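Long-range contacts in hypothetical protein Cgl1923 (Corynebacterium glutamicum ATCC 13032, PDB 2P90), which is of unknown function but belongs to the PAC2 family, and is probably related to proteasome-assembly chaperones: residues H55-S60 / G92-R97; T27-L32 / K102-L107; S47-A52 / L227-L232. All coordinates share one frame; numbering follows the deposited sequence.

Contact 1. Residues H55-S60 / G92-R97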
ATOM      1  N   HIS B  55      20.865  -9.467  24.723  1.00 50.60           N
ATOM      2  CA  HIS B  55      20.068  -8.269  24.428  1.00 50.52           C
ATOM      3  C   HIS B  55      18.861  -8.194  25.376  1.00 50.48           C
ATOM      4  O   HIS B  55      18.357  -9.216  25.819  1.00 50.56           O
ATOM      5  CB  HIS B  55      19.609  -8.264  22.964  1.00 49.73           C
ATOM      6  CG  HIS B  55      18.870  -9.501  22.566  1.00 49.54           C
ATOM      7  ND1 HIS B  55      17.502  -9.619  22.675  1.00 52.20           N
ATOM      8  CD2 HIS B  55      19.307 -10.682  22.072  1.00 49.20           C
ATOM      9  CE1 HIS B  55      17.126 -10.814  22.250  1.00 50.52           C
ATOM     10  NE2 HIS B  55      18.205 -11.478  21.875  1.00 47.87           N
ATOM     11  N   ARG B  56      18.435  -6.980  25.710  1.00 50.46           N
ATOM     12  CA  ARG B  56      17.250  -6.770  26.542  1.00 50.24           C
ATOM     13  C   ARG B  56      16.392  -5.728  25.830  1.00 48.37           C
ATOM     14  O   ARG B  56      16.914  -4.687  25.380  1.00 46.49           O
ATOM     15  CB  ARG B  56      17.601  -6.256  27.961  1.00 51.64           C
ATOM     16  CG  ARG B  56      18.363  -7.194  28.965  1.00 55.85           C
ATOM     17  CD  ARG B  56      17.585  -8.452  29.414  1.00 64.39           C
ATOM     18  NE  ARG B  56      18.129  -9.679  28.781  1.00 71.18           N
ATOM     19  CZ  ARG B  56      19.195 -10.373  29.220  1.00 72.93           C
ATOM     20  NH1 ARG B  56      19.852  -9.992  30.320  1.00 75.31           N
ATOM     21  NH2 ARG B  56      19.621 -11.448  28.555  1.00 71.61           N
ATOM     22  N   LEU B  57      15.088  -6.021  25.725  1.00 47.12           N
ATOM     23  CA  LEU B  57      14.097  -5.088  25.140  1.00 45.69           C
ATOM     24  C   LEU B  57      13.895  -3.806  25.987  1.00 45.34           C
ATOM     25  O   LEU B  57      13.621  -3.884  27.182  1.00 45.42           O
ATOM     26  CB  LEU B  57      12.751  -5.797  24.949  1.00 45.15           C
ATOM     27  CG  LEU B  57      11.658  -5.040  24.172  1.00 44.43           C
ATOM     28  CD1 LEU B  57      12.135  -4.672  22.777  1.00 43.29           C
ATOM     29  CD2 LEU B  57      10.403  -5.893  24.085  1.00 44.53           C
ATOM     30  N   ILE B  58      14.037  -2.647  25.360  1.00 44.58           N
ATOM     31  CA  ILE B  58      13.832  -1.363  26.024  1.00 44.04           C
ATOM     32  C   ILE B  58      12.454  -0.745  25.720  1.00 44.74           C
ATOM     33  O   ILE B  58      11.745  -0.284  26.635  1.00 44.62           O
ATOM     34  CB  ILE B  58      14.899  -0.353  25.573  1.00 43.72           C
ATOM     35  CG1 ILE B  58      16.276  -0.736  26.126  1.00 42.17           C
ATOM     36  CG2 ILE B  58      14.492   1.088  25.940  1.00 43.38           C
ATOM     37  CD1 ILE B  58      17.350   0.136  25.621  1.00 39.30           C
ATOM     38  N   ALA B  59      12.097  -0.709  24.429  1.00 44.56           N
ATOM     39  CA  ALA B  59      10.844  -0.110  23.969  1.00 44.70           C
ATOM     40  C   ALA B  59      10.291  -0.897  22.793  1.00 44.71           C
ATOM     41  O   ALA B  59      11.061  -1.421  21.979  1.00 45.35           O
ATOM     42  CB  ALA B  59      11.060   1.328  23.568  1.00 44.79           C
ATOM     43  N   SER B  60       8.963  -0.993  22.726  1.00 43.35           N
ATOM     44  CA  SER B  60       8.279  -1.596  21.603  1.00 42.91           C
ATOM     45  C   SER B  60       7.377  -0.581  20.956  1.00 41.75           C
ATOM     46  O   SER B  60       6.551   0.048  21.602  1.00 41.19           O
ATOM     47  CB  SER B  60       7.420  -2.772  22.046  1.00 43.54           C
ATOM     48  OG  SER B  60       8.222  -3.913  22.269  1.00 47.53           O
ATOM     49  N   GLY B  92      11.464  -2.887  17.728  1.00 41.00           N
ATOM     50  CA  GLY B  92      11.840  -2.628  19.091  1.00 40.49           C
ATOM     51  C   GLY B  92      13.189  -1.975  19.192  1.00 40.81           C
ATOM     52  O   GLY B  92      14.003  -2.062  18.276  1.00 41.06           O
ATOM     53  N   LEU B  93      13.398  -1.299  20.321  1.00 41.16           N
ATOM     54  CA  LEU B  93      14.684  -0.768  20.721  1.00 40.85           C
ATOM     55  C   LEU B  93      15.259  -1.698  21.776  1.00 41.25           C
ATOM     56  O   LEU B  93      14.587  -2.026  22.781  1.00 40.26           O
ATOM     57  CB  LEU B  93      14.514   0.643  21.291  1.00 40.97           C
ATOM     58  CG  LEU B  93      15.790   1.380  21.709  1.00 40.79           C
ATOM     59  CD1 LEU B  93      16.696   1.547  20.506  1.00 40.81           C
ATOM     60  CD2 LEU B  93      15.438   2.747  22.280  1.00 40.03           C
ATOM     61  N   HIS B  94      16.486  -2.151  21.526  1.00 41.40           N
ATOM     62  CA  HIS B  94      17.166  -3.095  22.442  1.00 41.51           C
ATOM     63  C   HIS B  94      18.458  -2.534  22.950  1.00 41.59           C
ATOM     64  O   HIS B  94      19.109  -1.738  22.247  1.00 40.64           O
ATOM     65  CB  HIS B  94      17.520  -4.412  21.761  1.00 41.53           C
ATOM     66  CG  HIS B  94      16.334  -5.164  21.262  1.00 42.98           C
ATOM     67  ND1 HIS B  94      15.801  -4.961  20.003  1.00 44.29           N
ATOM     68  CD2 HIS B  94      15.574  -6.115  21.852  1.00 42.22           C
ATOM     69  CE1 HIS B  94      14.761  -5.756  19.841  1.00 43.70           C
ATOM     70  NE2 HIS B  94      14.601  -6.463  20.948  1.00 43.88           N
ATOM     71  N   VAL B  95      18.811  -2.942  24.182  1.00 41.88           N
ATOM     72  CA  VAL B  95      20.192  -2.812  24.657  1.00 42.08           C
ATOM     73  C   VAL B  95      20.891  -4.133  24.335  1.00 43.02           C
ATOM     74  O   VAL B  95      20.406  -5.207  24.696  1.00 42.82           O
ATOM     75  CB  VAL B  95      20.334  -2.391  26.171  1.00 41.63           C
ATOM     76  CG1 VAL B  95      19.515  -3.248  27.115  1.00 38.17           C
ATOM     77  CG2 VAL B  95      21.853  -2.355  26.588  1.00 41.24           C
ATOM     78  N   VAL B  96      21.990  -4.047  23.595  1.00 44.38           N
ATOM     79  CA  VAL B  96      22.754  -5.243  23.214  1.00 45.16           C
ATOM     80  C   VAL B  96      24.182  -5.136  23.797  1.00 46.60           C
ATOM     81  O   VAL B  96      24.769  -4.059  23.823  1.00 46.87           O
ATOM     82  CB  VAL B  96      22.785  -5.461  21.648  1.00 45.19           C
ATOM     83  CG1 VAL B  96      23.427  -6.830  21.279  1.00 42.82           C
ATOM     84  CG2 VAL B  96      21.361  -5.319  21.006  1.00 42.27           C
ATOM     85  N   ARG B  97      24.742  -6.243  24.259  1.00 47.79           N
ATOM     86  CA  ARG B  97      26.120  -6.198  24.755  1.00 49.78           C
ATOM     87  C   ARG B  97      27.082  -7.038  23.912  1.00 49.61           C
ATOM     88  O   ARG B  97      26.818  -8.225  23.648  1.00 49.39           O
ATOM     89  CB  ARG B  97      26.163  -6.562  26.252  1.00 50.23           C
ATOM     90  CG  ARG B  97      25.631  -5.413  27.109  1.00 52.62           C
ATOM     91  CD  ARG B  97      25.237  -5.848  28.493  1.00 57.49           C
ATOM     92  NE  ARG B  97      24.415  -4.845  29.182  1.00 61.04           N
ATOM     93  CZ  ARG B  97      24.870  -3.733  29.771  1.00 61.73           C
ATOM     94  NH1 ARG B  97      24.018  -2.922  30.376  1.00 62.48           N
ATOM     95  NH2 ARG B  97      26.163  -3.416  29.763  1.00 62.35           N
TER
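The carbonyl oxygen of L93 is gripped by two successive backbone N-H groups of the facing strand: I58 N lies 2.7 Å from L93 O in the carbonyl plane, and A59 N lies 3.3 Å from the same L93 O, tilted 17° from that plane. A59 O accepts from L93 N at 2.9 Å, so A59 and L93 form a hydrogen-bonded antiparallel pair. Two residues of 55-60 thus face one residue of 92-97, which defines a classic beta bulge, and the I58 backbone (phi -100°, psi -49°) departs from extended geometry to make it. Beyond the bulge, R56 and V95 form a regular antiparallel hydrogen-bonded pair.

The bulge turns the I58 side chain toward the neighbouring strand. Its CD1 reaches V95 CB at 3.9 Å, while I58 CG2 meets L93 CD2 at 4.1 Å, so the isoleucine spans two residues of 92-97 that share one sheet face. V95 CG1 rests 3.7 Å from R56 CB. The pairing belongs to the mixed sheet, with strand 9-11 on the far side of 54-61, where L11 packs on I58 and A59, and strand 103-108 beyond 92-97.

Across the other face, the H55 and H94 side chains run side by side. Their rings make an offset edge-to-face pair, the edge of H55 toward the face of H94, with centroids 5.7 Å apart. L57 CD1 comes obliquely against the H94 ring and lies 3.6 Å from L93 O. Both histidines touch M50 of helix 41-52, which covers this face.

Contact 2. Residues T27-L32 / K102-L107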
ATOM      1  N   THR B  27      26.127   4.182  21.118  1.00 51.45           N
ATOM      2  CA  THR B  27      25.670   4.500  19.783  1.00 50.15           C
ATOM      3  C   THR B  27      24.409   3.656  19.462  1.00 48.11           C
ATOM      4  O   THR B  27      24.216   2.530  19.982  1.00 46.72           O
ATOM      5  CB  THR B  27      26.816   4.453  18.703  1.00 51.18           C
ATOM      6  OG1 THR B  27      26.424   3.678  17.543  1.00 52.45           O
ATOM      7  CG2 THR B  27      28.069   3.914  19.274  1.00 50.36           C
ATOM      8  N   LEU B  28      23.532   4.249  18.654  1.00 45.90           N
ATOM      9  CA  LEU B  28      22.343   3.557  18.207  1.00 43.07           C
ATOM     10  C   LEU B  28      22.554   3.058  16.781  1.00 42.39           C
ATOM     11  O   LEU B  28      22.973   3.812  15.912  1.00 41.70           O
ATOM     12  CB  LEU B  28      21.120   4.460  18.297  1.00 43.16           C
ATOM     13  CG  LEU B  28      19.783   3.932  17.706  1.00 41.92           C
ATOM     14  CD1 LEU B  28      19.221   2.758  18.480  1.00 37.48           C
ATOM     15  CD2 LEU B  28      18.778   5.058  17.638  1.00 42.15           C
ATOM     16  N   ILE B  29      22.219   1.791  16.565  1.00 41.53           N
ATOM     17  CA  ILE B  29      22.153   1.175  15.239  1.00 40.91           C
ATOM     18  C   ILE B  29      20.701   1.061  14.791  1.00 40.68           C
ATOM     19  O   ILE B  29      19.859   0.543  15.517  1.00 41.58           O
ATOM     20  CB  ILE B  29      22.821  -0.217  15.282  1.00 40.89           C
ATOM     21  CG1 ILE B  29      24.248  -0.036  15.827  1.00 42.08           C
ATOM     22  CG2 ILE B  29      22.788  -0.902  13.899  1.00 39.38           C
ATOM     23  CD1 ILE B  29      24.841  -1.312  16.273  1.00 48.49           C
ATOM     24  N   VAL B  30      20.416   1.577  13.605  1.00 39.88           N
ATOM     25  CA  VAL B  30      19.108   1.549  13.059  1.00 39.72           C
ATOM     26  C   VAL B  30      19.159   0.573  11.867  1.00 40.55           C
ATOM     27  O   VAL B  30      19.816   0.837  10.847  1.00 40.25           O
ATOM     28  CB  VAL B  30      18.619   2.985  12.669  1.00 39.98           C
ATOM     29  CG1 VAL B  30      17.341   2.926  11.846  1.00 38.90           C
ATOM     30  CG2 VAL B  30      18.424   3.872  13.904  1.00 37.35           C
ATOM     31  N   ALA B  31      18.469  -0.563  12.039  1.00 40.11           N
ATOM     32  CA  ALA B  31      18.350  -1.615  11.024  1.00 39.88           C
ATOM     33  C   ALA B  31      16.868  -1.878  10.665  1.00 40.22           C
ATOM     34  O   ALA B  31      16.252  -2.803  11.227  1.00 40.48           O
ATOM     35  CB  ALA B  31      18.992  -2.898  11.542  1.00 39.30           C
ATOM     36  N   LEU B  32      16.316  -1.102   9.724  1.00 39.65           N
ATOM     37  CA  LEU B  32      14.877  -1.219   9.351  1.00 39.70           C
ATOM     38  C   LEU B  32      14.710  -1.950   8.049  1.00 39.20           C
ATOM     39  O   LEU B  32      15.272  -1.540   7.032  1.00 38.67           O
ATOM     40  CB  LEU B  32      14.173   0.159   9.243  1.00 38.35           C
ATOM     41  CG  LEU B  32      14.236   1.096  10.449  1.00 37.90           C
ATOM     42  CD1 LEU B  32      13.517   2.441  10.124  1.00 33.25           C
ATOM     43  CD2 LEU B  32      13.673   0.445  11.754  1.00 37.56           C
ATOM     44  N   LYS B 102      30.174  -4.620  26.560  1.00 51.83           N
ATOM     45  CA  LYS B 102      29.986  -3.204  26.267  1.00 50.48           C
ATOM     46  C   LYS B 102      28.610  -2.951  25.590  1.00 49.87           C
ATOM     47  O   LYS B 102      28.308  -3.565  24.538  1.00 49.98           O
ATOM     48  CB  LYS B 102      31.104  -2.708  25.361  1.00 50.36           C
ATOM     49  CG  LYS B 102      31.090  -1.202  25.139  1.00 49.72           C
ATOM     50  CD  LYS B 102      32.176  -0.754  24.177  1.00 48.93           C
ATOM     51  CE  LYS B 102      31.803   0.616  23.617  1.00 48.60           C
ATOM     52  NZ  LYS B 102      32.971   1.409  23.140  1.00 49.04           N
ATOM     53  N   PRO B 103      27.773  -2.068  26.191  1.00 48.43           N
ATOM     54  CA  PRO B 103      26.416  -1.858  25.665  1.00 47.41           C
ATOM     55  C   PRO B 103      26.353  -1.031  24.383  1.00 46.22           C
ATOM     56  O   PRO B 103      27.094  -0.072  24.213  1.00 45.25           O
ATOM     57  CB  PRO B 103      25.699  -1.103  26.806  1.00 47.92           C
ATOM     58  CG  PRO B 103      26.817  -0.385  27.561  1.00 47.76           C
ATOM     59  CD  PRO B 103      28.033  -1.260  27.407  1.00 48.31           C
ATOM     60  N   PHE B 104      25.463  -1.430  23.482  1.00 45.18           N
ATOM     61  CA  PHE B 104      24.999  -0.533  22.438  1.00 44.53           C
ATOM     62  C   PHE B 104      23.499  -0.711  22.214  1.00 44.37           C
ATOM     63  O   PHE B 104      22.857  -1.651  22.723  1.00 44.62           O
ATOM     64  CB  PHE B 104      25.780  -0.701  21.126  1.00 44.44           C
ATOM     65  CG  PHE B 104      25.638  -2.058  20.493  1.00 44.31           C
ATOM     66  CD1 PHE B 104      24.787  -2.243  19.402  1.00 43.05           C
ATOM     67  CD2 PHE B 104      26.372  -3.151  20.977  1.00 43.99           C
ATOM     68  CE1 PHE B 104      24.677  -3.497  18.787  1.00 44.84           C
ATOM     69  CE2 PHE B 104      26.277  -4.409  20.391  1.00 43.13           C
ATOM     70  CZ  PHE B 104      25.420  -4.592  19.290  1.00 45.65           C
ATOM     71  N   LEU B 105      22.951   0.209  21.434  1.00 43.92           N
ATOM     72  CA  LEU B 105      21.527   0.243  21.179  1.00 43.34           C
ATOM     73  C   LEU B 105      21.196  -0.151  19.741  1.00 42.71           C
ATOM     74  O   LEU B 105      21.867   0.237  18.773  1.00 42.44           O
ATOM     75  CB  LEU B 105      20.991   1.632  21.508  1.00 42.20           C
ATOM     76  CG  LEU B 105      20.358   1.803  22.862  1.00 43.62           C
ATOM     77  CD1 LEU B 105      21.086   1.133  24.003  1.00 43.88           C
ATOM     78  CD2 LEU B 105      20.085   3.300  23.152  1.00 44.20           C
ATOM     79  N   MET B 106      20.134  -0.915  19.614  1.00 41.97           N
ATOM     80  CA  MET B 106      19.654  -1.304  18.317  1.00 41.79           C
ATOM     81  C   MET B 106      18.127  -1.062  18.165  1.00 40.92           C
ATOM     82  O   MET B 106      17.305  -1.480  18.994  1.00 40.49           O
ATOM     83  CB  MET B 106      20.054  -2.765  18.042  1.00 41.28           C
ATOM     84  CG  MET B 106      19.613  -3.251  16.677  1.00 43.73           C
ATOM     85  SD  MET B 106      20.535  -4.685  16.072  1.00 41.39           S
ATOM     86  CE  MET B 106      21.299  -3.866  14.729  1.00 44.10           C
ATOM     87  N   LEU B 107      17.781  -0.341  17.109  1.00 40.44           N
ATOM     88  CA  LEU B 107      16.409  -0.211  16.679  1.00 39.36           C
ATOM     89  C   LEU B 107      16.254  -1.040  15.409  1.00 38.88           C
ATOM     90  O   LEU B 107      16.824  -0.732  14.362  1.00 37.72           O
ATOM     91  CB  LEU B 107      16.021   1.248  16.427  1.00 39.63           C
ATOM     92  CG  LEU B 107      14.607   1.474  15.890  1.00 38.66           C
ATOM     93  CD1 LEU B 107      13.568   1.139  16.965  1.00 37.01           C
ATOM     94  CD2 LEU B 107      14.467   2.922  15.403  1.00 38.62           C
TER
HETATM   95  O   HOH W   1      27.628   1.544  22.335  1.00 55.98           O
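Parallel strand pairing joins L28, I29 and V30 to L105, M106 and L107, in register, within the interior of the mixed sheet. Four backbone bonds support the assignment, alternating in direction: L105 N to T27 O, I29 N to L105 O, L107 N to I29 O, and A31 N to L107 O. The shortest, I29 N to L105 O at 2.7 Å, is nearly straight, with an N-H...O angle of 172°. At the start of the pairing, a water accepts from T27 N and donates to P103 O.

Side chains pack on both faces. On one, I29 CD1 sits 3.3 Å from both CD1 and CE1 of F104, a tight approach from an oblique direction. The other branch of the isoleucine, I29 CG2, meets M106 CE at 3.4 Å. The methionine bends at chi3 (-114°), which places CE there, and the same methyl lies 4.1 Å from A31 CB. On the opposite face, L28 CD1 is 3.7 Å from L105 CB and 4.1 Å from L107 CB, bridging two residues of the partner strand.

The face of I29 and M106 lies under helix 41-52, where S46 and L49 touch M106 and V42 touches A31. Strand 134-143 flanks 27-33, strand 92-97 flanks 103-108, and helix 116-129 carries the chain from 103-108 to 134-143 in a beta-alpha-beta crossover.

Contact 3. Residues S47-A52 / L227-L232; sequences SHLMDA and LNLPLL
L49 and L229 make the tight, buried part of this contact, where the last turns of helix 41-52 meet the irregular segment 227-232. L49 CD2 lies 4.0 Å from L229 CD1 and likewise 4.0 Å from L229 CD2, so one methyl rests against both branches of the partner, and the two side chains cross at a slant. The pair belongs to a larger apolar cluster: L49 also touches F104 and M106 of strand 103-108, and L229 touches L53.

The rest of the contact lies nearer solvent: A52 is exposed, and H48, P230 and L231 are partly exposed, whereas both leucines of the tight pair are buried. A52 offers only its methyl, and A52 CB meets the ring of P230 at CG, 3.9 Å away. These two residues have the closest backbones of the contact, with A52 CA to P230 CA at 7.1 Å, whereas L49 CA and L229 CA stand 8.0 Å apart and are bridged by longer side chains. H48 directs its ring toward the P230 carbonyl and the L231 side chain, but the modelled approach to the carbonyl is too short and the ring orientation doubtful, so no specific bond is inferred. L218 of helix 211-225 touches both H48 and L231.

The two segments bury 217 Å² between them, both sides summed. N228 hydrogen-bonds to D98 and N99. What can be relied on between the segments is apolar contact, L49 with L229 and A52 with P230; no hydrogen bond is found across them.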
ATOM      1  N   SER B  47      19.418  -9.544  12.955  1.00 44.47           N
ATOM      2  CA  SER B  47      19.080 -10.855  13.454  1.00 45.70           C
ATOM      3  C   SER B  47      20.329 -11.674  13.860  1.00 45.90           C
ATOM      4  O   SER B  47      20.275 -12.448  14.797  1.00 46.35           O
ATOM      5  CB  SER B  47      18.122 -11.600  12.507  1.00 45.54           C
ATOM      6  OG  SER B  47      18.847 -12.266  11.515  1.00 49.27           O
ATOM      7  N   HIS B  48      21.464 -11.433  13.223  1.00 46.26           N
ATOM      8  CA  HIS B  48      22.707 -12.063  13.645  1.00 47.36           C
ATOM      9  C   HIS B  48      23.152 -11.643  15.072  1.00 47.61           C
ATOM     10  O   HIS B  48      23.530 -12.500  15.898  1.00 46.80           O
ATOM     11  CB  HIS B  48      23.823 -11.808  12.626  1.00 47.36           C
ATOM     12  CG  HIS B  48      25.119 -12.454  12.989  1.00 50.45           C
ATOM     13  ND1 HIS B  48      26.175 -11.751  13.537  1.00 54.43           N
ATOM     14  CD2 HIS B  48      25.518 -13.751  12.932  1.00 52.53           C
ATOM     15  CE1 HIS B  48      27.180 -12.584  13.771  1.00 52.54           C
ATOM     16  NE2 HIS B  48      26.803 -13.803  13.417  1.00 51.59           N
ATOM     17  N   LEU B  49      23.106 -10.338  15.327  1.00 47.49           N
ATOM     18  CA  LEU B  49      23.445  -9.760  16.614  1.00 47.86           C
ATOM     19  C   LEU B  49      22.494 -10.265  17.673  1.00 49.02           C
ATOM     20  O   LEU B  49      22.902 -10.595  18.783  1.00 48.71           O
ATOM     21  CB  LEU B  49      23.349  -8.242  16.538  1.00 47.56           C
ATOM     22  CG  LEU B  49      24.402  -7.557  15.656  1.00 47.83           C
ATOM     23  CD1 LEU B  49      24.155  -6.062  15.567  1.00 47.58           C
ATOM     24  CD2 LEU B  49      25.887  -7.841  16.102  1.00 46.72           C
ATOM     25  N   MET B  50      21.215 -10.365  17.316  1.00 50.38           N
ATOM     26  CA  MET B  50      20.220 -10.838  18.258  1.00 51.69           C
ATOM     27  C   MET B  50      20.425 -12.296  18.687  1.00 51.48           C
ATOM     28  O   MET B  50      20.303 -12.609  19.864  1.00 50.95           O
ATOM     29  CB  MET B  50      18.823 -10.616  17.710  1.00 52.00           C
ATOM     30  CG  MET B  50      17.836 -10.144  18.778  1.00 56.59           C
ATOM     31  SD  MET B  50      17.578  -8.365  18.902  1.00 57.75           S
ATOM     32  CE  MET B  50      16.486  -8.269  17.477  1.00 59.55           C
ATOM     33  N   ASP B  51      20.761 -13.165  17.733  1.00 51.88           N
ATOM     34  CA  ASP B  51      20.993 -14.569  17.996  1.00 52.61           C
ATOM     35  C   ASP B  51      22.295 -14.796  18.748  1.00 52.26           C
ATOM     36  O   ASP B  51      22.395 -15.731  19.542  1.00 51.76           O
ATOM     37  CB  ASP B  51      21.100 -15.328  16.691  1.00 53.63           C
ATOM     38  CG  ASP B  51      19.783 -15.467  15.997  1.00 58.45           C
ATOM     39  OD1 ASP B  51      18.750 -15.181  16.660  1.00 63.63           O
ATOM     40  OD2 ASP B  51      19.769 -15.868  14.801  1.00 63.01           O
ATOM     41  N   ALA B  52      23.275 -13.937  18.492  1.00 51.83           N
ATOM     42  CA  ALA B  52      24.639 -14.168  18.928  1.00 52.29           C
ATOM     43  C   ALA B  52      25.001 -13.487  20.246  1.00 52.67           C
ATOM     44  O   ALA B  52      25.869 -13.972  20.964  1.00 53.36           O
ATOM     45  CB  ALA B  52      25.638 -13.749  17.836  1.00 51.78           C
ATOM     46  N   LEU B 227      33.227  -1.772  18.884  1.00 57.92           N
ATOM     47  CA  LEU B 227      32.519  -2.957  19.398  1.00 57.74           C
ATOM     48  C   LEU B 227      33.253  -4.235  19.016  1.00 57.40           C
ATOM     49  O   LEU B 227      33.876  -4.301  17.966  1.00 56.65           O
ATOM     50  CB  LEU B 227      31.052  -3.014  18.891  1.00 58.00           C
ATOM     51  CG  LEU B 227      30.102  -1.817  19.133  1.00 59.34           C
ATOM     52  CD1 LEU B 227      28.859  -1.833  18.185  1.00 60.70           C
ATOM     53  CD2 LEU B 227      29.667  -1.688  20.608  1.00 60.26           C
ATOM     54  N   ASN B 228      33.172  -5.239  19.887  1.00 57.51           N
ATOM     55  CA  ASN B 228      33.753  -6.553  19.635  1.00 57.84           C
ATOM     56  C   ASN B 228      32.645  -7.571  19.324  1.00 57.47           C
ATOM     57  O   ASN B 228      31.989  -8.097  20.234  1.00 57.31           O
ATOM     58  CB  ASN B 228      34.674  -6.979  20.819  1.00 57.66           C
ATOM     59  CG  ASN B 228      35.184  -8.455  20.728  1.00 58.81           C
ATOM     60  OD1 ASN B 228      34.960  -9.172  19.743  1.00 57.51           O
ATOM     61  ND2 ASN B 228      35.870  -8.900  21.790  1.00 59.06           N
ATOM     62  N   LEU B 229      32.469  -7.863  18.034  1.00 57.62           N
ATOM     63  CA  LEU B 229      31.329  -8.673  17.574  1.00 58.18           C
ATOM     64  C   LEU B 229      31.662 -10.104  17.115  1.00 58.52           C
ATOM     65  O   LEU B 229      32.573 -10.299  16.342  1.00 58.72           O
ATOM     66  CB  LEU B 229      30.547  -7.908  16.491  1.00 57.78           C
ATOM     67  CG  LEU B 229      30.024  -6.519  16.899  1.00 58.38           C
ATOM     68  CD1 LEU B 229      29.352  -5.803  15.726  1.00 58.44           C
ATOM     69  CD2 LEU B 229      29.072  -6.595  18.095  1.00 55.62           C
ATOM     70  N   PRO B 230      30.885 -11.106  17.549  1.00 59.12           N
ATOM     71  CA  PRO B 230      31.211 -12.433  17.048  1.00 59.99           C
ATOM     72  C   PRO B 230      30.760 -12.573  15.579  1.00 61.06           C
ATOM     73  O   PRO B 230      29.563 -12.620  15.289  1.00 61.48           O
ATOM     74  CB  PRO B 230      30.416 -13.371  17.966  1.00 59.95           C
ATOM     75  CG  PRO B 230      29.294 -12.543  18.511  1.00 59.26           C
ATOM     76  CD  PRO B 230      29.685 -11.101  18.406  1.00 59.10           C
ATOM     77  N   LEU B 231      31.719 -12.637  14.663  1.00 61.78           N
ATOM     78  CA  LEU B 231      31.412 -12.558  13.243  1.00 62.11           C
ATOM     79  C   LEU B 231      31.633 -13.851  12.446  1.00 62.55           C
ATOM     80  O   LEU B 231      31.311 -13.903  11.250  1.00 62.53           O
ATOM     81  CB  LEU B 231      32.214 -11.403  12.625  1.00 62.28           C
ATOM     82  CG  LEU B 231      31.804  -9.965  12.994  1.00 61.97           C
ATOM     83  CD1 LEU B 231      32.681  -8.954  12.316  1.00 61.43           C
ATOM     84  CD2 LEU B 231      30.369  -9.692  12.632  1.00 61.13           C
ATOM     85  N   LEU B 232      32.166 -14.884  13.100  1.00 62.82           N
ATOM     86  CA  LEU B 232      32.774 -16.025  12.383  1.00 63.32           C
ATOM     87  C   LEU B 232      31.824 -16.935  11.575  1.00 62.93           C
ATOM     88  O   LEU B 232      32.241 -17.508  10.561  1.00 63.28           O
ATOM     89  CB  LEU B 232      33.665 -16.876  13.315  1.00 64.09           C
ATOM     90  CG  LEU B 232      34.679 -16.215  14.274  1.00 65.84           C
ATOM     91  CD1 LEU B 232      35.155 -17.214  15.352  1.00 67.11           C
ATOM     92  CD2 LEU B 232      35.861 -15.552  13.551  1.00 67.33           C
TER

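How the contacts relate
Contacts 1 and 2 lie in the same mixed sheet, their centres about 9 Å apart, and adjoin through the neighbouring strands 92-97 and 103-108: V96 N and H94 N probably bond to F104 O and M106 O. Contact 3, its centre about 12 Å from that of contact 2 and about 15 Å from that of contact 1, packs over one face, where L49, L227 and L229 touch F104 and M50 touches H94. Along the chain the order is 27-32, 47-52, 55-60, 92-97, 102-107, 227-232. Both segments of contact 1 fall between those of each other contact, while contacts 2 and 3 alternate. Sheet, helix 41-52 and the late linker thus share one core.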